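Local atomic coordinates of ApeI dehydratase-like domain-containing protein (Pectobacterium atrosepticum, PDB entry 3ESI), a protein that is of unknown function but has a hotdog fold of the ApeI dehydratase-like family, and so may act on acyl thioesters. Residues L6-V11 and V20-Q25. Sequence-based numbering, arbitrary orientation.
Sequences LVRHDV and VELMLQ
Residues 6-11 and 20-25 belong to the N-terminal antiparallel beta hairpin (strands 4-8 and 17-25) of a hotdog fold, where strand 4-8 edges the sheet and strand 17-25 joins it to strand 83-91. A classic beta bulge breaks the ladder: L6 and V7 both face M23, whose carbonyl O accepts a bond from L6 N (2.7 Å), in the carbonyl plane, and a weak, longer one from V7 N. M23 N returns a bond to V7 O (2.9 Å), and H9 N, just past the strand end, bonds to E21 O, the N-H nearly straight (168°) and approaching almost in line with the C=O bond.

The bulge turns L6 toward the partner strand. With CG anti to its carbonyl carbon (chi1 -57°), its side chain crosses M23 obliquely and sets CD1 3.5 Å from M23 CG, while CD2 reaches Q25 CB at 4.0 Å. M23 and V7 share one sheet face, meeting CB to CB at 4.2 Å, and the M23 chain bends at chi3, carrying its tip off the hairpin. R8 and L22, a non-hydrogen-bonded pair, occupy the other face, toward helix 45-59, where L22 is buried against Y55 and R8 touches V59.

H9 and E21 run alongside each other in the same direction, ring and carboxylate planes 52° apart. E21 OE2 forms a salt bridge with R85; H9 ND1 stays 4.1 Å from this same oxygen and lies 3.8 Å from E21 CB.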
loop_
_atom_site.group_PDB
_atom_site.type_symbol
_atom_site.label_atom_id
_atom_site.label_comp_id
_atom_site.label_asym_id
_atom_site.label_seq_id
_atom_site.Cartn_x
_atom_site.Cartn_y
_atom_site.Cartn_z
ATOM N N LEU A 6 7.958 -25.290 -8.453
ATOM C CA LEU A 6 8.358 -25.919 -9.708
ATOM C C LEU A 6 9.349 -27.040 -9.461
ATOM O O LEU A 6 9.116 -28.180 -9.859
ATOM C CB LEU A 6 8.969 -24.874 -10.647
ATOM C CG LEU A 6 7.974 -23.738 -10.881
ATOM C CD1 LEU A 6 8.534 -22.703 -11.841
ATOM C CD2 LEU A 6 6.683 -24.337 -11.427
ATOM N N VAL A 7 10.455 -26.706 -8.801
ATOM C CA VAL A 7 11.496 -27.670 -8.488
ATOM C C VAL A 7 12.074 -27.335 -7.129
ATOM O O VAL A 7 12.143 -26.167 -6.758
ATOM C CB VAL A 7 12.657 -27.600 -9.506
ATOM C CG1 VAL A 7 13.702 -28.652 -9.180
ATOM C CG2 VAL A 7 12.131 -27.767 -10.920
ATOM N N ARG A 8 12.473 -28.365 -6.388
ATOM C CA ARG A 8 13.105 -28.193 -5.082
ATOM C C ARG A 8 14.393 -28.992 -5.113
ATOM O O ARG A 8 14.370 -30.221 -5.086
ATOM C CB ARG A 8 12.246 -28.726 -3.933
ATOM C CG ARG A 8 12.973 -28.625 -2.577
ATOM C CD ARG A 8 12.227 -29.288 -1.422
ATOM N NE ARG A 8 10.938 -28.656 -1.163
ATOM C CZ ARG A 8 10.097 -29.015 -0.194
ATOM N NH1 ARG A 8 10.400 -30.005 0.626
ATOM N NH2 ARG A 8 8.941 -28.377 -0.053
ATOM N N HIS A 9 15.521 -28.307 -5.177
ATOM C CA HIS A 9 16.771 -29.027 -5.197
ATOM C C HIS A 9 17.045 -29.649 -3.839
ATOM O O HIS A 9 16.365 -29.340 -2.857
ATOM C CB HIS A 9 17.885 -28.091 -5.641
ATOM C CG HIS A 9 17.818 -27.757 -7.099
ATOM N ND1 HIS A 9 18.549 -26.740 -7.672
ATOM C CD2 HIS A 9 17.111 -28.323 -8.106
ATOM C CE1 HIS A 9 18.297 -26.694 -8.969
ATOM N NE2 HIS A 9 17.427 -27.644 -9.257
ATOM N N ASP A 10 18.008 -30.566 -3.801
ATOM C CA ASP A 10 18.371 -31.240 -2.560
ATOM C C ASP A 10 19.169 -30.275 -1.712
ATOM O O ASP A 10 19.777 -29.343 -2.234
ATOM C CB ASP A 10 19.234 -32.481 -2.826
ATOM C CG ASP A 10 18.533 -33.522 -3.689
ATOM O OD1 ASP A 10 17.359 -33.856 -3.417
ATOM O OD2 ASP A 10 19.174 -34.018 -4.640
ATOM N N VAL A 11 19.171 -30.508 -0.406
ATOM C CA VAL A 11 19.912 -29.658 0.507
ATOM C C VAL A 11 21.415 -29.877 0.362
ATOM O O VAL A 11 21.889 -31.015 0.375
ATOM C CB VAL A 11 19.529 -29.943 1.969
ATOM C CG1 VAL A 11 20.323 -29.038 2.894
ATOM C CG2 VAL A 11 18.029 -29.751 2.163
ATOM N N VAL A 20 19.222 -24.551 0.039
ATOM C CA VAL A 20 18.146 -25.158 -0.715
ATOM C C VAL A 20 17.770 -24.144 -1.782
ATOM O O VAL A 20 17.686 -22.942 -1.516
ATOM C CB VAL A 20 16.915 -25.484 0.170
ATOM C CG1 VAL A 20 16.268 -24.204 0.692
ATOM C CG2 VAL A 20 15.920 -26.306 -0.633
ATOM N N GLU A 21 17.587 -24.629 -2.999
ATOM C CA GLU A 21 17.224 -23.764 -4.096
ATOM C C GLU A 21 15.878 -24.195 -4.624
ATOM O O GLU A 21 15.665 -25.375 -4.896
ATOM C CB GLU A 21 18.259 -23.854 -5.207
ATOM C CG GLU A 21 17.968 -22.916 -6.354
ATOM C CD GLU A 21 19.088 -22.876 -7.364
ATOM O OE1 GLU A 21 20.265 -22.952 -6.939
ATOM O OE2 GLU A 21 18.797 -22.749 -8.572
ATOM N N LEU A 22 14.960 -23.250 -4.748
ATOM C CA LEU A 22 13.646 -23.576 -5.268
ATOM C C LEU A 22 13.333 -22.772 -6.504
ATOM O O LEU A 22 13.831 -21.663 -6.680
ATOM C CB LEU A 22 12.555 -23.302 -4.233
ATOM C CG LEU A 22 12.467 -24.236 -3.033
ATOM C CD1 LEU A 22 13.664 -24.025 -2.123
ATOM C CD2 LEU A 22 11.187 -23.951 -2.282
ATOM N N MET A 23 12.531 -23.350 -7.385
ATOM C CA MET A 23 12.095 -22.628 -8.568
ATOM C C MET A 23 10.623 -22.492 -8.233
ATOM O O MET A 23 9.953 -23.488 -7.957
ATOM C CB MET A 23 12.304 -23.450 -9.845
ATOM C CG MET A 23 12.006 -22.668 -11.123
ATOM S SD MET A 23 12.531 -23.493 -12.657
ATOM C CE MET A 23 14.329 -23.000 -12.664
ATOM N N LEU A 24 10.131 -21.260 -8.207
ATOM C CA LEU A 24 8.733 -21.008 -7.852
ATOM C C LEU A 24 8.002 -20.220 -8.933
ATOM O O LEU A 24 8.605 -19.457 -9.698
ATOM C CB LEU A 24 8.662 -20.228 -6.529
ATOM C CG LEU A 24 9.606 -20.688 -5.419
ATOM C CD1 LEU A 24 9.569 -19.699 -4.274
ATOM C CD2 LEU A 24 9.225 -22.057 -4.947
ATOM N N GLN A 25 6.695 -20.414 -9.003
ATOM C CA GLN A 25 5.900 -19.699 -9.984
ATOM C C GLN A 25 4.918 -18.837 -9.219
ATOM O O GLN A 25 4.207 -19.328 -8.328
ATOM C CB GLN A 25 5.162 -20.684 -10.898
ATOM C CG GLN A 25 4.223 -20.042 -11.925
ATOM C CD GLN A 25 4.947 -19.258 -13.024
ATOM O OE1 GLN A 25 6.153 -19.437 -13.257
ATOM N NE2 GLN A 25 4.198 -18.394 -13.725
#